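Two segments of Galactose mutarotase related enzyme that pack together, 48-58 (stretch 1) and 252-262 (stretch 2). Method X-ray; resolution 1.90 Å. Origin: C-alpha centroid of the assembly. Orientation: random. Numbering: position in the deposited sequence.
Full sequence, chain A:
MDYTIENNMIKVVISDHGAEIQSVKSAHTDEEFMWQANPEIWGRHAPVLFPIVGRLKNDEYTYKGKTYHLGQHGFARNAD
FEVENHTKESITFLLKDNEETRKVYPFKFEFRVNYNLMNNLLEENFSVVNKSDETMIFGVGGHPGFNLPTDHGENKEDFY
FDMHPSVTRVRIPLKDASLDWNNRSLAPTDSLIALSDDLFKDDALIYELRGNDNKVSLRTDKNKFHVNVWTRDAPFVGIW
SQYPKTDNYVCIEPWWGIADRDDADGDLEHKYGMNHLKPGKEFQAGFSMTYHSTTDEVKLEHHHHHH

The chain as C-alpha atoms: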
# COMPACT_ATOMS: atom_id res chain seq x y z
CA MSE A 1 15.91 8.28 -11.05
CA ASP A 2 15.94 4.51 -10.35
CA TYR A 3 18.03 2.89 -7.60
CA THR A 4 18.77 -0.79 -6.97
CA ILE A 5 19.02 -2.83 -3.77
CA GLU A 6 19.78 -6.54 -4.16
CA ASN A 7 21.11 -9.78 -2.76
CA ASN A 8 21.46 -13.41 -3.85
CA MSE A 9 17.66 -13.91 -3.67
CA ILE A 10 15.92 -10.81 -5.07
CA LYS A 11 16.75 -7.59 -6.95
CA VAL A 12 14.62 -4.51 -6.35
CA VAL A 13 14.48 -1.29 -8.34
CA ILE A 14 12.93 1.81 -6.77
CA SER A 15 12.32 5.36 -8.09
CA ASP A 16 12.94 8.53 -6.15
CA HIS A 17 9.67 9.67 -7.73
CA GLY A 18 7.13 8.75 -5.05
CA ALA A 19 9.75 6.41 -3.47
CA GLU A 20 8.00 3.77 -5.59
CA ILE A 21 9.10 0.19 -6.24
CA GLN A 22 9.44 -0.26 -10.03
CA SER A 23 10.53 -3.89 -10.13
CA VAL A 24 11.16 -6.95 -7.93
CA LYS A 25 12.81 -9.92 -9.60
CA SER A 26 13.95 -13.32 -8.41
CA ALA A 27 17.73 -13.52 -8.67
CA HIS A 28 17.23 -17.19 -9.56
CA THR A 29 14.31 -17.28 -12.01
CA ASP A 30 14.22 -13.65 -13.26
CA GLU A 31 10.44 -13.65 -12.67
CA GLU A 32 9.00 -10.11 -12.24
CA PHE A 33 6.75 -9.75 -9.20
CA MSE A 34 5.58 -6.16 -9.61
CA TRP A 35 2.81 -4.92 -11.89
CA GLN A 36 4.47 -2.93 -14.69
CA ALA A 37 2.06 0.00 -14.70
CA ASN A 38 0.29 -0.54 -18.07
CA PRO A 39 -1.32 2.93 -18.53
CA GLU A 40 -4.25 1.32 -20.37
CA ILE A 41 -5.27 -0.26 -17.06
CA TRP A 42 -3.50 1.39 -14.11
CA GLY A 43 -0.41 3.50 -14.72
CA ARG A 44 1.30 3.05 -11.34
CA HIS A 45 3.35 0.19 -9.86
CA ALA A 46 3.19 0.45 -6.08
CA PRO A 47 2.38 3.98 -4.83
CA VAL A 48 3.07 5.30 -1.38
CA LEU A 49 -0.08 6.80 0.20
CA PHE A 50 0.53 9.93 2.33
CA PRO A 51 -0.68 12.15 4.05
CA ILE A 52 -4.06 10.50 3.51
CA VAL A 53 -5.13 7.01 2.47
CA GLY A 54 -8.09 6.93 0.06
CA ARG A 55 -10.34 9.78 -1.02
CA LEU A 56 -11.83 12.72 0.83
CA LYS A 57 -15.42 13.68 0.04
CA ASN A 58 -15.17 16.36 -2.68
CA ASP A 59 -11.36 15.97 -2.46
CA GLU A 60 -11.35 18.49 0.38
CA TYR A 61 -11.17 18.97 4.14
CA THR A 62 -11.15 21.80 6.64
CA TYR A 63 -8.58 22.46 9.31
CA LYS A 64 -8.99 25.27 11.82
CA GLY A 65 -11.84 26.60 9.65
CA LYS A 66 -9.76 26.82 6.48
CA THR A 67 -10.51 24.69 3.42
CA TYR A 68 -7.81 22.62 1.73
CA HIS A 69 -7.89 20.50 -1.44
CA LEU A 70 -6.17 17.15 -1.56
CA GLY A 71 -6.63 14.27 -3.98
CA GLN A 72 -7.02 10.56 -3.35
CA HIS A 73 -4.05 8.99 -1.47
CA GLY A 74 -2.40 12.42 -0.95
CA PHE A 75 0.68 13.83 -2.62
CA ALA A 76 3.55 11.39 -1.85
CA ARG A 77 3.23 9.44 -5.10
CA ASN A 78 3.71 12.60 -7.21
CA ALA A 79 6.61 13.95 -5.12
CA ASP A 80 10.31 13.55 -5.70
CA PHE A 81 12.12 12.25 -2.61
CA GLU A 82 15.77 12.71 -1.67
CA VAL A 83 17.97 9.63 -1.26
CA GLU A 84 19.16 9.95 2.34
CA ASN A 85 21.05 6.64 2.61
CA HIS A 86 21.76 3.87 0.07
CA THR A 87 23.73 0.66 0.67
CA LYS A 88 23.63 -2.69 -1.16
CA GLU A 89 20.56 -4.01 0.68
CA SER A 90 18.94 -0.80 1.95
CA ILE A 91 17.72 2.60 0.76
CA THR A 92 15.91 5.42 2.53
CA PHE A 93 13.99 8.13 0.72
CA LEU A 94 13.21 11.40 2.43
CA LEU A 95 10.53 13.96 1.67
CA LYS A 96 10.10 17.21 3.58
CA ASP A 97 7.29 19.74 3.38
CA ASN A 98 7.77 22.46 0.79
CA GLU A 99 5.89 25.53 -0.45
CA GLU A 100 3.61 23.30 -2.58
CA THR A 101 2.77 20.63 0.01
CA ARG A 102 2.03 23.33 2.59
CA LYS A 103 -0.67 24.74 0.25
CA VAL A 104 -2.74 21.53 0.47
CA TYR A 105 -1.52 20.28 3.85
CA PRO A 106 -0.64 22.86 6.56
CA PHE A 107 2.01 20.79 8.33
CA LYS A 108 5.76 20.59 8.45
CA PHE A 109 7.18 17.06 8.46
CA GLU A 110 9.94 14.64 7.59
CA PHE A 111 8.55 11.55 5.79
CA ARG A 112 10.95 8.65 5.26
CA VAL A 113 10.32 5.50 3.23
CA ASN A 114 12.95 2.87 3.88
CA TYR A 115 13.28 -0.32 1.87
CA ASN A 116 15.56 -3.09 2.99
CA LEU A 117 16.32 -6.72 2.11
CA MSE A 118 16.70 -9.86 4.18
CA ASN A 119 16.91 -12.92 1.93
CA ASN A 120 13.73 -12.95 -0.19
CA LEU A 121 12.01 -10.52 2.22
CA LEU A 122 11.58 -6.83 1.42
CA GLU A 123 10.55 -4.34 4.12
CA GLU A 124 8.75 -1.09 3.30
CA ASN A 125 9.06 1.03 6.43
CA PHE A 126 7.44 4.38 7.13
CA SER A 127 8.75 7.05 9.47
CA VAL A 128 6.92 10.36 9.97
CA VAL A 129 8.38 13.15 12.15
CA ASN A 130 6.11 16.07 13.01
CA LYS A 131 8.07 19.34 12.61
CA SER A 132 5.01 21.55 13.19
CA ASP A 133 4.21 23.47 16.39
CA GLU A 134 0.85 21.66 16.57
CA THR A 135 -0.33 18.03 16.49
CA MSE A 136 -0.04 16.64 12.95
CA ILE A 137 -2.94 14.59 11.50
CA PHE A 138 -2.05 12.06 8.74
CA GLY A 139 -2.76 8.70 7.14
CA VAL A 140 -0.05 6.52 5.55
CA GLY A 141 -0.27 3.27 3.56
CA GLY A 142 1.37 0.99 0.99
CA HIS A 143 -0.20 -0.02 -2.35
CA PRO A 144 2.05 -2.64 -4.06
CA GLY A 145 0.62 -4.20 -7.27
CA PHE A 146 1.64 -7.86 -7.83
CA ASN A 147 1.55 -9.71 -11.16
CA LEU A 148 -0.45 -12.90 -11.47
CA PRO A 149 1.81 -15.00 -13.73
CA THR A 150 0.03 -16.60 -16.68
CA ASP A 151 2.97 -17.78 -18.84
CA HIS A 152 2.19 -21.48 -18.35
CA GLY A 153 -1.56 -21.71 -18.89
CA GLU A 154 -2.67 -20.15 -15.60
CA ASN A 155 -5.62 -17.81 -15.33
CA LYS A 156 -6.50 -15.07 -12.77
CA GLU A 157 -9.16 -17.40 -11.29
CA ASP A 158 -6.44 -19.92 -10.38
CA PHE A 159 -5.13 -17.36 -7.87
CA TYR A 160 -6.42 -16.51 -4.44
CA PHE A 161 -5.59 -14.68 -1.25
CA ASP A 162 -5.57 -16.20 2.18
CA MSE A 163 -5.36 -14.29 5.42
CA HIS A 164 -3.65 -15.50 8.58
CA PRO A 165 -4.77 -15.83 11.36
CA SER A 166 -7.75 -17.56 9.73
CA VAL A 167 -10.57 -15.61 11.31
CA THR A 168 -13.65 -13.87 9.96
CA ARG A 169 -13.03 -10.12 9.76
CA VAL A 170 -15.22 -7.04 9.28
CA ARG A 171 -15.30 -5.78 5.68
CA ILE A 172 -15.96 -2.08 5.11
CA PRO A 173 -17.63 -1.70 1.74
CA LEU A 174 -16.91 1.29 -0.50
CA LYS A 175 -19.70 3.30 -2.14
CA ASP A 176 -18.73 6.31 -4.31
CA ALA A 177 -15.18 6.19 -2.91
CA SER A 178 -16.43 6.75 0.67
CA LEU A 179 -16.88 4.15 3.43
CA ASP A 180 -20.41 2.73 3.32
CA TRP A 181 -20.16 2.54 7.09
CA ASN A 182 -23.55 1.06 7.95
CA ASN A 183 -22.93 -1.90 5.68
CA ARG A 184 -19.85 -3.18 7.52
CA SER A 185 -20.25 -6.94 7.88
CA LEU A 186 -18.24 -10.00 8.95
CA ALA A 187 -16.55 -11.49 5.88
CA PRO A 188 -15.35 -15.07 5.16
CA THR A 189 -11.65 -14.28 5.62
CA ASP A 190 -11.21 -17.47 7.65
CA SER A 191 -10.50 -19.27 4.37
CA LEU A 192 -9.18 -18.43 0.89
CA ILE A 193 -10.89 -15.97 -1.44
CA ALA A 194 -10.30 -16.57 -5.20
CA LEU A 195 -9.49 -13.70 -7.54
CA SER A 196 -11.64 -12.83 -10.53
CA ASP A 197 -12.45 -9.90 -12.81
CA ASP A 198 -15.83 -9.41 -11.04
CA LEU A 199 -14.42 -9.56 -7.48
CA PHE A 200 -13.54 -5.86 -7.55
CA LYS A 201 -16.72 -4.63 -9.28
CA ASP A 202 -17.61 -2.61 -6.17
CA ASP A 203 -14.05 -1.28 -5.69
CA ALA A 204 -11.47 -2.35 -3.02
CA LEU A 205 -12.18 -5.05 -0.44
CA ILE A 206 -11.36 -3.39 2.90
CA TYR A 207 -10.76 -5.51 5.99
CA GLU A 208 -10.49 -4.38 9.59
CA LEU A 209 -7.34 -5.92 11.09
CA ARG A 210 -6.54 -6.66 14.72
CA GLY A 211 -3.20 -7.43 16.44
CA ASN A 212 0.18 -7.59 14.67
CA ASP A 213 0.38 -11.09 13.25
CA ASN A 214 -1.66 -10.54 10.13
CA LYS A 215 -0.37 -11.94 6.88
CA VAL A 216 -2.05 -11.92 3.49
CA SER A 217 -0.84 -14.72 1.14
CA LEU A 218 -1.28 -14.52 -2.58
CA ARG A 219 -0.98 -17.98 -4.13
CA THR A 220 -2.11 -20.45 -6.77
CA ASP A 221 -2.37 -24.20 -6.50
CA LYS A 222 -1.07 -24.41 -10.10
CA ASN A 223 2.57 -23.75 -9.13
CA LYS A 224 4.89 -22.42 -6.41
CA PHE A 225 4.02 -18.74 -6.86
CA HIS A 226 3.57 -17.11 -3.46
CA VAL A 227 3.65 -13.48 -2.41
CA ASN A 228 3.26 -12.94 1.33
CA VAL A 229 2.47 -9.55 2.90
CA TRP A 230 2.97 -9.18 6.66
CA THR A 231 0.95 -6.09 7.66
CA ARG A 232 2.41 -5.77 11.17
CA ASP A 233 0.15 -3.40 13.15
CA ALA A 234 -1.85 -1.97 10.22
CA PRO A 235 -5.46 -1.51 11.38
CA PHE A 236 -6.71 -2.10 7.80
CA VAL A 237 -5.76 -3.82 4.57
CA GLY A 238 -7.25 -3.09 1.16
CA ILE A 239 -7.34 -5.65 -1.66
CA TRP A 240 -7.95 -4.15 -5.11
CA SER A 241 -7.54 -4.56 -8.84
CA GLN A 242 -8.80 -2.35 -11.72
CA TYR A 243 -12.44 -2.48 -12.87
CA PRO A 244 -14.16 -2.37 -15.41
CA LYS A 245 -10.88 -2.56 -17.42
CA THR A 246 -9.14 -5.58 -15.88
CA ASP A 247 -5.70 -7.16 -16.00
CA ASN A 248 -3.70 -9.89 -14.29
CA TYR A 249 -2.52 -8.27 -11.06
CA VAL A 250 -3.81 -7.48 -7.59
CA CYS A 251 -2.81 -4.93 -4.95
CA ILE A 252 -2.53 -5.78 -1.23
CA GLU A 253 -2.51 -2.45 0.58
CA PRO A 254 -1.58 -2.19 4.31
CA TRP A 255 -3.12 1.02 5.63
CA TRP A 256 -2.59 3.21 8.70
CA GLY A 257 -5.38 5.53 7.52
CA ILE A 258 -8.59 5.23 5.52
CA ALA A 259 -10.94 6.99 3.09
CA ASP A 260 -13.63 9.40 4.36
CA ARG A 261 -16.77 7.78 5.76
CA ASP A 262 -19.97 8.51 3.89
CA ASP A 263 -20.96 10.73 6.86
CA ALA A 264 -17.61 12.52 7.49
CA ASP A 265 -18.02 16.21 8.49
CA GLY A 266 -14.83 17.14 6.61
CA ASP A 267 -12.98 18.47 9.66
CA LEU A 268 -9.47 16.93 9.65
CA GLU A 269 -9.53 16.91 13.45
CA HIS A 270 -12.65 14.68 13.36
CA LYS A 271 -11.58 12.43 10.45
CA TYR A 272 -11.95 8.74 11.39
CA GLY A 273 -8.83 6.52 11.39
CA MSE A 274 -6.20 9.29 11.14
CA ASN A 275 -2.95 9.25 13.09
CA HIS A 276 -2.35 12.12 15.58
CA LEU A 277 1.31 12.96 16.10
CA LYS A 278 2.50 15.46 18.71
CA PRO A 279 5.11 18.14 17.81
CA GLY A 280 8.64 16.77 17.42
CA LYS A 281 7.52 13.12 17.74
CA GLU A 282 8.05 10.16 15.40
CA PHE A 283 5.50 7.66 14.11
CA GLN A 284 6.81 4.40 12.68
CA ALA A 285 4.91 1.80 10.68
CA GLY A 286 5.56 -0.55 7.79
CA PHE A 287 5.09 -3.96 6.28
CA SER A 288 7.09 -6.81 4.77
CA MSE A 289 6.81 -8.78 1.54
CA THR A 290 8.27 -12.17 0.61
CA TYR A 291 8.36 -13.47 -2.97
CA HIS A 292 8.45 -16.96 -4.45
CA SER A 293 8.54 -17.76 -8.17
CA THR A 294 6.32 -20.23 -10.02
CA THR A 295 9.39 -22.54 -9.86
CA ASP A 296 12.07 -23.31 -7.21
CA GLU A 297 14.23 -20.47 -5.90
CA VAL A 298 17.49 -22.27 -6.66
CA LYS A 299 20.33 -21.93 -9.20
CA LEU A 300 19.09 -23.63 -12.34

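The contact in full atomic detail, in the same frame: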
# COMPACT_ATOMS: atom_id res chain seq x y z
N VAL A 48 3.05 5.02 -2.81
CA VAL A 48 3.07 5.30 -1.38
C VAL A 48 1.92 6.27 -1.13
O VAL A 48 1.75 7.25 -1.90
CB VAL A 48 4.45 5.87 -0.98
CG1 VAL A 48 4.43 6.41 0.49
CG2 VAL A 48 5.55 4.80 -1.18
N LEU A 49 1.11 5.99 -0.11
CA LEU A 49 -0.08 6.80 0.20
C LEU A 49 0.19 7.65 1.46
O LEU A 49 0.42 7.10 2.53
CB LEU A 49 -1.31 5.90 0.40
CG LEU A 49 -1.41 4.62 -0.47
CD1 LEU A 49 -2.57 3.73 -0.05
CD2 LEU A 49 -1.49 4.98 -1.99
N PHE A 50 0.19 8.96 1.28
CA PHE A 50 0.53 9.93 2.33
C PHE A 50 0.27 11.34 1.80
O PHE A 50 0.63 11.64 0.65
CB PHE A 50 2.00 9.79 2.74
CG PHE A 50 2.49 10.86 3.69
CD1 PHE A 50 3.03 12.04 3.21
CD2 PHE A 50 2.43 10.66 5.07
CE1 PHE A 50 3.50 13.04 4.09
CE2 PHE A 50 2.89 11.65 5.95
CZ PHE A 50 3.42 12.83 5.46
N PRO A 51 -0.29 12.24 2.64
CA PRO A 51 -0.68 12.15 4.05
C PRO A 51 -2.12 11.75 4.32
O PRO A 51 -2.61 11.98 5.44
CB PRO A 51 -0.43 13.56 4.56
CG PRO A 51 -0.88 14.40 3.39
CD PRO A 51 -0.45 13.62 2.15
N ILE A 52 -2.78 11.19 3.31
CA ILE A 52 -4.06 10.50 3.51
C ILE A 52 -4.04 9.19 2.74
O ILE A 52 -3.27 9.05 1.78
CB ILE A 52 -5.30 11.33 3.04
CG1 ILE A 52 -5.23 11.67 1.54
CG2 ILE A 52 -5.47 12.59 3.91
CD1 ILE A 52 -6.48 12.39 1.02
N VAL A 53 -4.86 8.24 3.18
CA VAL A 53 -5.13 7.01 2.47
C VAL A 53 -6.55 7.15 1.94
O VAL A 53 -7.45 7.54 2.69
CB VAL A 53 -5.06 5.79 3.41
CG1 VAL A 53 -5.60 4.56 2.70
CG2 VAL A 53 -3.64 5.56 3.89
N GLY A 54 -6.76 6.84 0.66
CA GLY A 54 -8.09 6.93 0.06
C GLY A 54 -8.53 8.35 -0.24
O GLY A 54 -7.75 9.29 -0.17
N ARG A 55 -9.81 8.49 -0.59
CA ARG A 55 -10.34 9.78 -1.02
C ARG A 55 -11.10 10.51 0.09
O ARG A 55 -11.78 9.89 0.92
CB ARG A 55 -11.26 9.57 -2.23
CG ARG A 55 -11.54 10.83 -3.02
CD ARG A 55 -12.19 10.48 -4.35
NE ARG A 55 -12.31 11.65 -5.21
CZ ARG A 55 -12.86 11.62 -6.42
NH1 ARG A 55 -13.34 10.47 -6.91
NH2 ARG A 55 -12.92 12.73 -7.14
N LEU A 56 -11.00 11.83 0.05
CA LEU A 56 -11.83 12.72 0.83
C LEU A 56 -13.07 13.04 0.02
O LEU A 56 -13.00 13.15 -1.22
CB LEU A 56 -11.07 14.03 1.10
CG LEU A 56 -9.69 13.91 1.77
CD1 LEU A 56 -8.95 15.27 1.72
CD2 LEU A 56 -9.82 13.37 3.23
N LYS A 57 -14.21 13.19 0.70
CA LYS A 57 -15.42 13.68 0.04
C LYS A 57 -15.12 15.04 -0.60
O LYS A 57 -14.63 15.96 0.08
CB LYS A 57 -16.59 13.82 1.03
CG LYS A 57 -17.31 12.50 1.36
CD LYS A 57 -17.72 12.40 2.85
CE LYS A 57 -18.84 13.31 3.26
NZ LYS A 57 -20.09 13.02 2.49
N ASN A 58 -15.40 15.13 -1.91
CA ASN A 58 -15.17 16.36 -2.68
C ASN A 58 -13.69 16.74 -2.78
O ASN A 58 -13.36 17.89 -3.09
CB ASN A 58 -16.01 17.50 -2.10
CG ASN A 58 -17.50 17.27 -2.28
OD1 ASN A 58 -17.94 16.89 -3.36
ND2 ASN A 58 -18.27 17.50 -1.21
N ILE A 252 -2.29 -5.49 -2.66
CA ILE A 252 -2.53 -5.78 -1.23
C ILE A 252 -1.96 -4.57 -0.51
O ILE A 252 -0.76 -4.32 -0.57
CB ILE A 252 -1.84 -7.09 -0.80
CG1 ILE A 252 -2.38 -8.27 -1.63
CG2 ILE A 252 -2.02 -7.33 0.73
CD1 ILE A 252 -1.65 -9.59 -1.42
N GLU A 253 -2.85 -3.79 0.11
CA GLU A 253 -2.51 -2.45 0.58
C GLU A 253 -2.63 -2.31 2.12
O GLU A 253 -3.72 -2.07 2.62
CB GLU A 253 -3.43 -1.42 -0.08
CG GLU A 253 -3.70 -1.61 -1.59
CD GLU A 253 -4.80 -0.68 -2.11
OE1 GLU A 253 -4.99 0.44 -1.55
OE2 GLU A 253 -5.46 -1.04 -3.10
N PRO A 254 -1.51 -2.41 2.85
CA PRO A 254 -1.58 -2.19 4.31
C PRO A 254 -1.74 -0.70 4.59
O PRO A 254 -1.01 0.12 4.04
CB PRO A 254 -0.21 -2.71 4.82
CG PRO A 254 0.38 -3.50 3.64
CD PRO A 254 -0.14 -2.75 2.43
N TRP A 255 -2.71 -0.35 5.42
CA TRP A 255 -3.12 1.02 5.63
C TRP A 255 -3.11 1.38 7.11
O TRP A 255 -3.68 0.65 7.93
CB TRP A 255 -4.57 1.23 5.16
CG TRP A 255 -4.87 1.17 3.68
CD1 TRP A 255 -3.98 1.27 2.63
CD2 TRP A 255 -6.17 1.05 3.11
NE1 TRP A 255 -4.69 1.19 1.42
CE2 TRP A 255 -6.02 1.05 1.70
CE3 TRP A 255 -7.46 0.94 3.67
CZ2 TRP A 255 -7.12 0.94 0.83
CZ3 TRP A 255 -8.56 0.82 2.80
CH2 TRP A 255 -8.37 0.83 1.40
N TRP A 256 -2.51 2.54 7.41
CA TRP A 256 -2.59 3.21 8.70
C TRP A 256 -3.36 4.53 8.46
O TRP A 256 -2.85 5.62 8.67
CB TRP A 256 -1.17 3.48 9.22
CG TRP A 256 -0.45 2.22 9.60
CD1 TRP A 256 -0.36 1.68 10.86
CD2 TRP A 256 0.27 1.33 8.73
NE1 TRP A 256 0.37 0.50 10.82
CE2 TRP A 256 0.76 0.26 9.52
CE3 TRP A 256 0.53 1.32 7.34
CZ2 TRP A 256 1.51 -0.80 8.98
CZ3 TRP A 256 1.27 0.27 6.80
CH2 TRP A 256 1.75 -0.78 7.62
N GLY A 257 -4.59 4.39 7.96
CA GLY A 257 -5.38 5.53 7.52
C GLY A 257 -6.47 4.96 6.64
O GLY A 257 -6.38 3.81 6.23
N ILE A 258 -7.51 5.75 6.34
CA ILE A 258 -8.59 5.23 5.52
C ILE A 258 -9.38 6.36 4.86
O ILE A 258 -9.33 7.51 5.29
CB ILE A 258 -9.50 4.27 6.36
CG1 ILE A 258 -10.41 3.40 5.47
CG2 ILE A 258 -10.26 5.01 7.46
CD1 ILE A 258 -11.00 2.19 6.25
N ALA A 259 -10.09 6.02 3.78
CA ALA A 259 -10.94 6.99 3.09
C ALA A 259 -11.96 7.63 4.04
O ALA A 259 -12.30 7.05 5.08
CB ALA A 259 -11.66 6.29 1.97
N ASP A 260 -12.49 8.79 3.66
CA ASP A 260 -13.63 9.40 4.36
C ASP A 260 -14.80 8.40 4.47
O ASP A 260 -15.07 7.64 3.54
CB ASP A 260 -14.14 10.65 3.62
CG ASP A 260 -13.54 11.96 4.14
OD1 ASP A 260 -12.71 11.96 5.08
OD2 ASP A 260 -13.92 13.02 3.59
N ARG A 261 -15.47 8.41 5.61
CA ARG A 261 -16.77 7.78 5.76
C ARG A 261 -17.81 8.55 5.00
O ARG A 261 -17.67 9.77 4.80
CB ARG A 261 -17.16 7.74 7.23
CG ARG A 261 -16.34 6.72 7.98
CD ARG A 261 -16.40 6.93 9.46
NE ARG A 261 -17.74 6.78 10.00
CZ ARG A 261 -17.99 6.32 11.23
NH1 ARG A 261 -16.98 5.96 12.02
NH2 ARG A 261 -19.24 6.22 11.65
N ASP A 262 -18.88 7.86 4.60
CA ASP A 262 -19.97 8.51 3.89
C ASP A 262 -20.51 9.72 4.67
O ASP A 262 -20.91 10.71 4.06
CB ASP A 262 -21.09 7.53 3.50
CG ASP A 262 -21.61 6.66 4.67
OD1 ASP A 262 -21.14 6.77 5.83
OD2 ASP A 262 -22.53 5.85 4.39
O HOH W 1 -6.64 8.77 5.36

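The contact, which buries 504 Å² counting both sides, is apolar at one end and polar at the other. At the apolar end Val 53 lays CG1 over the face of the Trp 255 indole, 3.4 Å from the centroid of the five-membered ring and almost on its normal, a CH-pi contact that a compact branched side chain makes well. Leu 49 CD1 adds a contact 3.9 Å from Trp 255 CD1, while Trp 255 NE1 donates a weak hydrogen bond to Glu 253 OE1 (3.1 Å), within the same stretch.

Where the backbones come closest, Gly 54 suits its place twice over: its phi is positive, and a CB there would lie 2.7 Å from Ala 259 CB. Val 53 O approaches Ala 259 N to 3.2 Å, but the angle is too poor for a hydrogen bond. A water bridges a neighbouring pair, accepting from Val 53 N (2.9 Å) and lying 3.0 Å from Ile 258 O, placed to donate to it. Gly 257 O is buried without a partner.

Asp 260 makes two of the three direct hydrogen bonds between the stretches; its short side chain points toward the other stretch and puts a carboxylate oxygen within reach of a backbone N-H. Its N donates to Arg 55 O (3.0 Å), and its OD2 accepts from Lys 57 N (2.9 Å); OD1 is satisfied elsewhere in the structure. Lys 57, its flexible chain bent through p torsions at chi3 and chi4, brings NZ to Asp 262 O (2.9 Å), capturing a backbone carbonyl.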